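Local coordinates for protein (sliding clamp) (Enterobacteria phage RB69, PDB 1B77), which probably encircles DNA as a three-subunit ring and tethers the phage DNA polymerase to it, so that replication is processive, at residues Q134-A139 against G151-E156; I147-Y152 against L167-Y172; N179-M184 against E221-H226. All coordinates share one frame; numbering follows the deposited sequence.

Interaction 1: residues Q134-A139 against G151-E156; sequences QIDTIA and GYNKVE
Tyr152 meets Asp136 and Thr137 together in a classic beta bulge, where the hairpin of strands 137-143 and 146-152 opens toward its flanking loops. Tyr152 N makes a nearly straight bond to Thr137 O (2.8 Å). Tyr152 O is shared, 3.0 Å from Asp136 N and farther from Thr137 N, both bonds weak. Thr137 O also sits at the edge of the Tyr152 ring, in its plane, and Ala139 CB approaches the same ring at CE1 (3.8 Å); the small alanine leaves room for the flat tyrosine beside the strand. A beta-branched residue suits position 137, because CG2 can pack 3.6 Å from Lys154 CB, while OG1, 3.9 Å from Tyr152 CB, is buried without a hydrogen-bond partner. Gly151, without a side chain, lets Ile135 pack close, CG2 3.6 Å from Gly151 CA, where a beta carbon would run into Ile135 CD1. The short acidic side chain of Asp136 closes the far end: chi1 of 61° sets CG between the backbone N and the carbonyl carbon, and the Asp136 side chain crosses that of Lys154 at about a right angle. There the syn lone pair of Asp136 OD1 receives Lys154 N at 2.6 Å.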
loop_
_atom_site.group_PDB
_atom_site.type_symbol
_atom_site.label_atom_id
_atom_site.label_comp_id
_atom_site.label_asym_id
_atom_site.label_seq_id
_atom_site.Cartn_x
_atom_site.Cartn_y
_atom_site.Cartn_z
ATOM N N GLN A 134 -15.045 10.866 -11.775
ATOM C CA GLN A 134 -14.489 12.212 -11.865
ATOM C C GLN A 134 -15.531 13.282 -11.589
ATOM O O GLN A 134 -15.625 14.275 -12.312
ATOM C CB GLN A 134 -13.864 12.476 -13.241
ATOM C CG GLN A 134 -12.758 11.520 -13.644
ATOM C CD GLN A 134 -13.301 10.304 -14.347
ATOM O OE1 GLN A 134 -13.928 10.420 -15.398
ATOM N NE2 GLN A 134 -13.071 9.128 -13.772
ATOM N N ILE A 135 -16.334 13.069 -10.552
ATOM C CA ILE A 135 -17.338 14.054 -10.183
ATOM C C ILE A 135 -16.603 15.083 -9.335
ATOM O O ILE A 135 -16.120 14.768 -8.249
ATOM C CB ILE A 135 -18.484 13.418 -9.362
ATOM C CG1 ILE A 135 -19.227 12.389 -10.222
ATOM C CG2 ILE A 135 -19.444 14.509 -8.876
ATOM C CD1 ILE A 135 -20.376 11.689 -9.525
ATOM N N ASP A 136 -16.498 16.305 -9.846
ATOM C CA ASP A 136 -15.803 17.366 -9.131
ATOM C C ASP A 136 -16.765 18.396 -8.545
ATOM O O ASP A 136 -16.345 19.326 -7.846
ATOM C CB ASP A 136 -14.813 18.057 -10.069
ATOM C CG ASP A 136 -15.493 18.705 -11.265
ATOM O OD1 ASP A 136 -16.695 18.448 -11.488
ATOM O OD2 ASP A 136 -14.814 19.462 -11.998
ATOM N N THR A 137 -18.054 18.232 -8.818
ATOM C CA THR A 137 -19.047 19.166 -8.317
ATOM C C THR A 137 -20.409 18.509 -8.188
ATOM O O THR A 137 -20.809 17.713 -9.038
ATOM C CB THR A 137 -19.200 20.371 -9.258
ATOM O OG1 THR A 137 -19.805 19.935 -10.478
ATOM C CG2 THR A 137 -17.847 20.985 -9.587
ATOM N N ILE A 138 -21.120 18.839 -7.117
ATOM C CA ILE A 138 -22.454 18.300 -6.904
ATOM C C ILE A 138 -23.427 19.463 -6.787
ATOM O O ILE A 138 -23.029 20.589 -6.495
ATOM C CB ILE A 138 -22.552 17.460 -5.608
ATOM C CG1 ILE A 138 -22.281 18.343 -4.392
ATOM C CG2 ILE A 138 -21.566 16.310 -5.656
ATOM C CD1 ILE A 138 -22.570 17.670 -3.072
ATOM N N ALA A 139 -24.701 19.181 -7.026
ATOM C CA ALA A 139 -25.744 20.187 -6.923
ATOM C C ALA A 139 -26.915 19.620 -6.127
ATOM O O ALA A 139 -27.434 18.549 -6.447
ATOM C CB ALA A 139 -26.212 20.607 -8.312
ATOM N N GLY A 151 -24.473 14.706 -9.291
ATOM C CA GLY A 151 -23.031 14.844 -9.401
ATOM C C GLY A 151 -22.616 15.066 -10.840
ATOM O O GLY A 151 -23.093 14.373 -11.738
ATOM N N TYR A 152 -21.723 16.028 -11.063
ATOM C CA TYR A 152 -21.267 16.340 -12.411
ATOM C C TYR A 152 -19.752 16.429 -12.534
ATOM O O TYR A 152 -19.025 16.438 -11.541
ATOM C CB TYR A 152 -21.824 17.688 -12.877
ATOM C CG TYR A 152 -23.308 17.898 -12.708
ATOM C CD1 TYR A 152 -23.851 18.246 -11.470
ATOM C CD2 TYR A 152 -24.162 17.798 -13.798
ATOM C CE1 TYR A 152 -25.216 18.497 -11.333
ATOM C CE2 TYR A 152 -25.523 18.045 -13.674
ATOM C CZ TYR A 152 -26.045 18.392 -12.443
ATOM O OH TYR A 152 -27.392 18.642 -12.338
ATOM N N ASN A 153 -19.291 16.501 -13.779
ATOM C CA ASN A 153 -17.873 16.660 -14.066
ATOM C C ASN A 153 -17.788 18.034 -14.717
ATOM O O ASN A 153 -17.870 18.159 -15.939
ATOM C CB ASN A 153 -17.370 15.602 -15.045
ATOM C CG ASN A 153 -15.861 15.661 -15.226
ATOM O OD1 ASN A 153 -15.288 16.738 -15.383
ATOM N ND2 ASN A 153 -15.212 14.503 -15.201
ATOM N N LYS A 154 -17.657 19.056 -13.877
ATOM C CA LYS A 154 -17.572 20.452 -14.298
ATOM C C LYS A 154 -16.618 20.687 -15.476
ATOM O O LYS A 154 -16.884 21.515 -16.352
ATOM C CB LYS A 154 -17.128 21.301 -13.107
ATOM C CG LYS A 154 -17.049 22.796 -13.367
ATOM C CD LYS A 154 -18.419 23.421 -13.494
ATOM C CE LYS A 154 -18.314 24.928 -13.532
ATOM N NZ LYS A 154 -19.660 25.563 -13.579
ATOM N N VAL A 155 -15.513 19.951 -15.497
ATOM C CA VAL A 155 -14.524 20.099 -16.555
ATOM C C VAL A 155 -15.096 19.876 -17.959
ATOM O O VAL A 155 -14.965 20.733 -18.838
ATOM C CB VAL A 155 -13.343 19.138 -16.337
ATOM C CG1 VAL A 155 -12.280 19.375 -17.399
ATOM C CG2 VAL A 155 -12.758 19.344 -14.943
ATOM N N GLU A 156 -15.738 18.732 -18.163
ATOM C CA GLU A 156 -16.306 18.409 -19.464
ATOM C C GLU A 156 -17.793 18.759 -19.562
ATOM O O GLU A 156 -18.419 18.539 -20.598
ATOM C CB GLU A 156 -16.118 16.917 -19.745
ATOM C CG GLU A 156 -17.012 16.031 -18.902
ATOM C CD GLU A 156 -16.738 14.551 -19.100
ATOM O OE1 GLU A 156 -16.617 14.114 -20.267
ATOM O OE2 GLU A 156 -16.657 13.825 -18.080
#

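Interaction 2: residues I147-Y152 against L167-Y172; sequences IVINGY and LTLTDY
Strands 147-152 and 167-171 run antiparallel, 159° between their directions, with Ile149 and Leu167 facing each other as a hydrogen-bonded pair and Val148 opposite Thr168 as a non-hydrogen-bonded one. Ile149 N bonds Leu167 O at 2.8 Å, and Leu167 N returns to Ile149 O. Farther on the pairing slips by one residue: Leu169 N reaches Ile147 O (2.9 Å), whereas Ile147 N is taken by Thr170 O. Leu169, with psi at -90°, turns its own carbonyl aside. On the face that carries Ile149 and Leu167 the contact is made by branched aliphatic side chains. Leu169 CD1 lies across Ile149, 3.7 Å from both CG1 and CD1. Ile147 buries more of its surface here than any other residue; its CD1 reaches Tyr172, just beyond the end of strand 165-171, touching CB at 3.5 Å and CG a little farther off. Beyond that contact Tyr172 OH bonds Asn176 O and its ring meets Phe178 edge-to-face. Thr170 stands alongside Ile147, its hydroxyl bonded to Thr116. Leu167 also pairs with a strand of a second subunit, and the antiparallel sheet thus continues across the interface, as in the ring-forming DNA polymerase processivity factors.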
loop_
_atom_site.group_PDB
_atom_site.type_symbol
_atom_site.label_atom_id
_atom_site.label_comp_id
_atom_site.label_asym_id
_atom_site.label_seq_id
_atom_site.Cartn_x
_atom_site.Cartn_y
_atom_site.Cartn_z
ATOM N N ILE A 147 -35.611 16.264 -2.359
ATOM C CA ILE A 147 -34.376 17.024 -2.428
ATOM C C ILE A 147 -33.417 16.003 -3.000
ATOM O O ILE A 147 -33.363 14.868 -2.521
ATOM C CB ILE A 147 -33.869 17.467 -1.035
ATOM C CG1 ILE A 147 -34.890 18.390 -0.374
ATOM C CG2 ILE A 147 -32.529 18.208 -1.168
ATOM C CD1 ILE A 147 -35.103 19.684 -1.110
ATOM N N VAL A 148 -32.683 16.383 -4.039
ATOM C CA VAL A 148 -31.745 15.458 -4.646
ATOM C C VAL A 148 -30.358 16.052 -4.832
ATOM O O VAL A 148 -30.193 17.266 -4.915
ATOM C CB VAL A 148 -32.252 14.970 -6.017
ATOM C CG1 VAL A 148 -33.611 14.308 -5.857
ATOM C CG2 VAL A 148 -32.330 16.137 -6.987
ATOM N N ILE A 149 -29.365 15.171 -4.875
ATOM C CA ILE A 149 -27.977 15.559 -5.086
ATOM C C ILE A 149 -27.537 14.985 -6.420
ATOM O O ILE A 149 -27.538 13.769 -6.598
ATOM C CB ILE A 149 -27.039 14.982 -4.002
ATOM C CG1 ILE A 149 -27.333 15.632 -2.651
ATOM C CG2 ILE A 149 -25.589 15.196 -4.407
ATOM C CD1 ILE A 149 -26.367 15.229 -1.545
ATOM N N ASN A 150 -27.184 15.859 -7.359
ATOM C CA ASN A 150 -26.710 15.423 -8.668
ATOM C C ASN A 150 -25.207 15.667 -8.736
ATOM O O ASN A 150 -24.722 16.707 -8.282
ATOM C CB ASN A 150 -27.404 16.199 -9.791
ATOM C CG ASN A 150 -28.871 15.871 -9.909
ATOM O OD1 ASN A 150 -29.253 14.708 -10.044
ATOM N ND2 ASN A 150 -29.707 16.898 -9.864
ATOM N N GLY A 151 -24.473 14.706 -9.291
ATOM C CA GLY A 151 -23.031 14.844 -9.401
ATOM C C GLY A 151 -22.616 15.066 -10.840
ATOM O O GLY A 151 -23.093 14.373 -11.738
ATOM N N TYR A 152 -21.723 16.028 -11.063
ATOM C CA TYR A 152 -21.267 16.340 -12.411
ATOM C C TYR A 152 -19.752 16.429 -12.534
ATOM O O TYR A 152 -19.025 16.438 -11.541
ATOM C CB TYR A 152 -21.824 17.688 -12.877
ATOM C CG TYR A 152 -23.308 17.898 -12.708
ATOM C CD1 TYR A 152 -23.851 18.246 -11.470
ATOM C CD2 TYR A 152 -24.162 17.798 -13.798
ATOM C CE1 TYR A 152 -25.216 18.497 -11.333
ATOM C CE2 TYR A 152 -25.523 18.045 -13.674
ATOM C CZ TYR A 152 -26.045 18.392 -12.443
ATOM O OH TYR A 152 -27.392 18.642 -12.338
ATOM N N LEU A 167 -28.474 11.068 -6.162
ATOM C CA LEU A 167 -28.871 10.510 -4.877
ATOM C C LEU A 167 -30.067 11.269 -4.309
ATOM O O LEU A 167 -30.034 12.496 -4.178
ATOM C CB LEU A 167 -27.694 10.589 -3.898
ATOM C CG LEU A 167 -27.961 10.381 -2.401
ATOM C CD1 LEU A 167 -28.470 8.971 -2.147
ATOM C CD2 LEU A 167 -26.673 10.622 -1.623
ATOM N N THR A 168 -31.117 10.534 -3.966
ATOM C CA THR A 168 -32.333 11.115 -3.399
ATOM C C THR A 168 -32.190 11.188 -1.874
ATOM O O THR A 168 -31.787 10.218 -1.228
ATOM C CB THR A 168 -33.568 10.250 -3.738
ATOM O OG1 THR A 168 -33.678 10.125 -5.162
ATOM C CG2 THR A 168 -34.834 10.875 -3.193
ATOM N N LEU A 169 -32.524 12.336 -1.296
ATOM C CA LEU A 169 -32.407 12.491 0.147
ATOM C C LEU A 169 -33.743 12.411 0.877
ATOM O O LEU A 169 -34.172 11.326 1.278
ATOM C CB LEU A 169 -31.699 13.813 0.471
ATOM C CG LEU A 169 -30.321 13.924 -0.203
ATOM C CD1 LEU A 169 -29.674 15.256 0.141
ATOM C CD2 LEU A 169 -29.444 12.760 0.232
ATOM N N THR A 170 -34.403 13.554 1.043
ATOM C CA THR A 170 -35.684 13.622 1.742
ATOM C C THR A 170 -36.794 14.228 0.886
ATOM O O THR A 170 -36.547 14.706 -0.229
ATOM C CB THR A 170 -35.561 14.467 3.012
ATOM O OG1 THR A 170 -35.125 15.785 2.658
ATOM C CG2 THR A 170 -34.563 13.849 3.973
ATOM N N ASP A 171 -38.014 14.210 1.421
ATOM C CA ASP A 171 -39.166 14.759 0.717
ATOM C C ASP A 171 -39.176 16.268 0.875
ATOM O O ASP A 171 -38.788 16.790 1.913
ATOM C CB ASP A 171 -40.480 14.195 1.272
ATOM C CG ASP A 171 -40.544 12.676 1.212
ATOM O OD1 ASP A 171 -40.186 12.098 0.169
ATOM O OD2 ASP A 171 -40.965 12.066 2.215
ATOM N N TYR A 172 -39.615 16.968 -0.164
ATOM C CA TYR A 172 -39.680 18.422 -0.119
ATOM C C TYR A 172 -41.008 18.904 -0.672
ATOM O O TYR A 172 -41.257 18.817 -1.876
ATOM C CB TYR A 172 -38.541 19.049 -0.925
ATOM C CG TYR A 172 -38.614 20.560 -0.967
ATOM C CD1 TYR A 172 -38.454 21.320 0.194
ATOM C CD2 TYR A 172 -38.853 21.239 -2.165
ATOM C CE1 TYR A 172 -38.526 22.712 0.167
ATOM C CE2 TYR A 172 -38.930 22.633 -2.206
ATOM C CZ TYR A 172 -38.765 23.362 -1.037
ATOM O OH TYR A 172 -38.829 24.737 -1.068
#

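Interaction 3: residues N179-M184 against E221-H226; sequences NFVINM and EADSTH
Phe180 and His226 meet through the far end of one ring and the beta carbon of the other residue: His226 CB lies 4.0 Å from Phe180 CZ and equally near CE1, and the two side chains lie askew. The ring of Phe180 also meets that of Phe178, their planes about 25° apart, and Met220 touches it as well. The carboxylate of Asp223 comes up to Val181, with OD2 at 3.5 Å from both methyls, CG1 and CG2, and the two side chains are roughly perpendicular. Asp223 OD2 also makes a long, weak ion pair with Lys154 NZ. The amide of Asn179 is linked to the backbone by a water that donates to both Asn179 OD1 and Asp223 O. Strand 225-226 pairs antiparallel with strand 178-183 at the border of a five-stranded sheet. Asn179 N bonds Thr225 O at 2.8 Å; the return bond, Thr225 N to Asn179 O, is longer at 3.2 Å, with its donor 50° above the carbonyl plane. A type I beta turn from Glu221 to Ser224 leads into this strand. Serine suits its last position: with OG anti to the carbonyl carbon (chi1 -60°), the hydroxyl donates to Glu221 O at 2.6 Å and accepts from Val181 N at 3.0 Å, standing in for a main-chain acceptor. Ser224 N joins it at Glu221 O, from the same face of that carbonyl. At the other end of the turn Glu221 N reaches Val181 O (2.8 Å). Glu221 packs CG against Val181 CG1; a bend at chi2 then sets CD, and the length of the side chain brings OE2 near Asn183 CB. A second water donates to Glu221 OE2 and accepts from Asn183 N, 2.8 Å away.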
loop_
_atom_site.group_PDB
_atom_site.type_symbol
_atom_site.label_atom_id
_atom_site.label_comp_id
_atom_site.label_asym_id
_atom_site.label_seq_id
_atom_site.Cartn_x
_atom_site.Cartn_y
_atom_site.Cartn_z
ATOM N N ASN A 179 -30.894 25.350 -6.689
ATOM C CA ASN A 179 -29.876 24.472 -7.252
ATOM C C ASN A 179 -28.547 24.929 -6.654
ATOM O O ASN A 179 -27.803 25.705 -7.272
ATOM C CB ASN A 179 -29.844 24.586 -8.777
ATOM C CG ASN A 179 -28.947 23.544 -9.422
ATOM O OD1 ASN A 179 -27.755 23.770 -9.629
ATOM N ND2 ASN A 179 -29.517 22.384 -9.721
ATOM N N PHE A 180 -28.276 24.469 -5.432
ATOM C CA PHE A 180 -27.052 24.835 -4.728
ATOM C C PHE A 180 -25.887 23.983 -5.208
ATOM O O PHE A 180 -25.929 22.756 -5.131
ATOM C CB PHE A 180 -27.229 24.674 -3.211
ATOM C CG PHE A 180 -28.321 25.531 -2.628
ATOM C CD1 PHE A 180 -28.139 26.902 -2.458
ATOM C CD2 PHE A 180 -29.532 24.967 -2.237
ATOM C CE1 PHE A 180 -29.153 27.697 -1.902
ATOM C CE2 PHE A 180 -30.544 25.755 -1.682
ATOM C CZ PHE A 180 -30.352 27.118 -1.515
ATOM N N VAL A 181 -24.846 24.651 -5.693
ATOM C CA VAL A 181 -23.662 23.982 -6.221
ATOM C C VAL A 181 -22.493 23.936 -5.239
ATOM O O VAL A 181 -22.103 24.959 -4.667
ATOM C CB VAL A 181 -23.190 24.677 -7.510
ATOM C CG1 VAL A 181 -22.001 23.933 -8.106
ATOM C CG2 VAL A 181 -24.336 24.754 -8.491
ATOM N N ILE A 182 -21.924 22.747 -5.063
ATOM C CA ILE A 182 -20.800 22.563 -4.151
ATOM C C ILE A 182 -19.590 21.920 -4.824
ATOM O O ILE A 182 -19.722 20.930 -5.540
ATOM C CB ILE A 182 -21.211 21.697 -2.933
ATOM C CG1 ILE A 182 -22.200 22.469 -2.058
ATOM C CG2 ILE A 182 -19.982 21.295 -2.123
ATOM C CD1 ILE A 182 -22.754 21.670 -0.903
ATOM N N ASN A 183 -18.416 22.500 -4.601
ATOM C CA ASN A 183 -17.183 21.964 -5.159
ATOM C C ASN A 183 -16.853 20.733 -4.316
ATOM O O ASN A 183 -16.585 20.842 -3.124
ATOM C CB ASN A 183 -16.059 23.004 -5.062
ATOM C CG ASN A 183 -14.690 22.435 -5.445
ATOM O OD1 ASN A 183 -14.588 21.488 -6.231
ATOM N ND2 ASN A 183 -13.629 23.029 -4.897
ATOM N N MET A 184 -16.887 19.565 -4.943
ATOM C CA MET A 184 -16.633 18.333 -4.221
ATOM C C MET A 184 -15.327 18.315 -3.444
ATOM O O MET A 184 -15.179 17.563 -2.487
ATOM C CB MET A 184 -16.666 17.138 -5.170
ATOM C CG MET A 184 -16.899 15.833 -4.448
ATOM S SD MET A 184 -18.650 15.430 -4.171
ATOM C CE MET A 184 -19.232 16.803 -3.273
ATOM N N GLU A 221 -20.866 27.514 -4.665
ATOM C CA GLU A 221 -20.441 28.174 -5.895
ATOM C C GLU A 221 -21.300 29.328 -6.395
ATOM O O GLU A 221 -22.478 29.442 -6.056
ATOM C CB GLU A 221 -20.292 27.134 -7.003
ATOM C CG GLU A 221 -19.353 26.008 -6.616
ATOM C CD GLU A 221 -18.037 26.530 -6.096
ATOM O OE1 GLU A 221 -17.370 27.281 -6.837
ATOM O OE2 GLU A 221 -17.672 26.199 -4.945
ATOM N N ALA A 222 -20.685 30.177 -7.217
ATOM C CA ALA A 222 -21.352 31.341 -7.787
ATOM C C ALA A 222 -22.465 30.950 -8.753
ATOM O O ALA A 222 -23.421 31.700 -8.940
ATOM C CB ALA A 222 -20.331 32.233 -8.492
ATOM N N ASP A 223 -22.349 29.775 -9.362
ATOM C CA ASP A 223 -23.374 29.329 -10.295
ATOM C C ASP A 223 -24.591 28.742 -9.588
ATOM O O ASP A 223 -25.481 28.170 -10.221
ATOM C CB ASP A 223 -22.791 28.325 -11.294
ATOM C CG ASP A 223 -21.892 27.298 -10.639
ATOM O OD1 ASP A 223 -20.957 27.696 -9.900
ATOM O OD2 ASP A 223 -22.112 26.092 -10.873
ATOM N N SER A 224 -24.630 28.887 -8.267
ATOM C CA SER A 224 -25.767 28.406 -7.495
ATOM C C SER A 224 -26.914 29.369 -7.789
ATOM O O SER A 224 -26.684 30.527 -8.141
ATOM C CB SER A 224 -25.460 28.443 -5.992
ATOM O OG SER A 224 -24.355 27.629 -5.649
ATOM N N THR A 225 -28.144 28.889 -7.649
ATOM C CA THR A 225 -29.326 29.717 -7.868
ATOM C C THR A 225 -30.419 29.273 -6.905
ATOM O O THR A 225 -30.549 28.084 -6.622
ATOM C CB THR A 225 -29.867 29.587 -9.315
ATOM O OG1 THR A 225 -30.118 28.207 -9.610
ATOM C CG2 THR A 225 -28.868 30.150 -10.318
ATOM N N HIS A 226 -31.190 30.230 -6.393
ATOM C CA HIS A 226 -32.280 29.925 -5.472
ATOM C C HIS A 226 -33.390 30.972 -5.550
ATOM O O HIS A 226 -33.187 32.066 -6.076
ATOM C CB HIS A 226 -31.766 29.856 -4.036
ATOM C CG HIS A 226 -31.275 31.165 -3.511
ATOM N ND1 HIS A 226 -30.039 31.685 -3.842
ATOM C CD2 HIS A 226 -31.858 32.073 -2.698
ATOM C CE1 HIS A 226 -29.885 32.856 -3.247
ATOM N NE2 HIS A 226 -30.971 33.115 -2.549
HETATM O O HOH W 1 -27.235 26.569 -11.082
HETATM O O HOH W 2 -18.069 24.716 -2.862
#

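Overall arrangement
All three contacts belong to one antiparallel sheet, in the order 165-171, 146-152, 137-143, 178-183, 225-226. Interactions 1 and 2 share Gly151 and Tyr152 on strand 146-152, and their centres are about 15 Å apart; Ala139 N also approaches Asn150 O at 2.8 Å, probably a hydrogen bond. Interaction 3 lies on the other side of strand 137-143, its centre about 11 Å from that of interaction 1. The two touch where Ile138 O faces Ile182 N (2.8 Å) and Ile138 CG2 packs on Met184 CE (3.4 Å). Interactions 2 and 3 do not touch, their nearest atoms being about 5 Å apart. Of the three, interaction 2 is the one that reaches a second subunit.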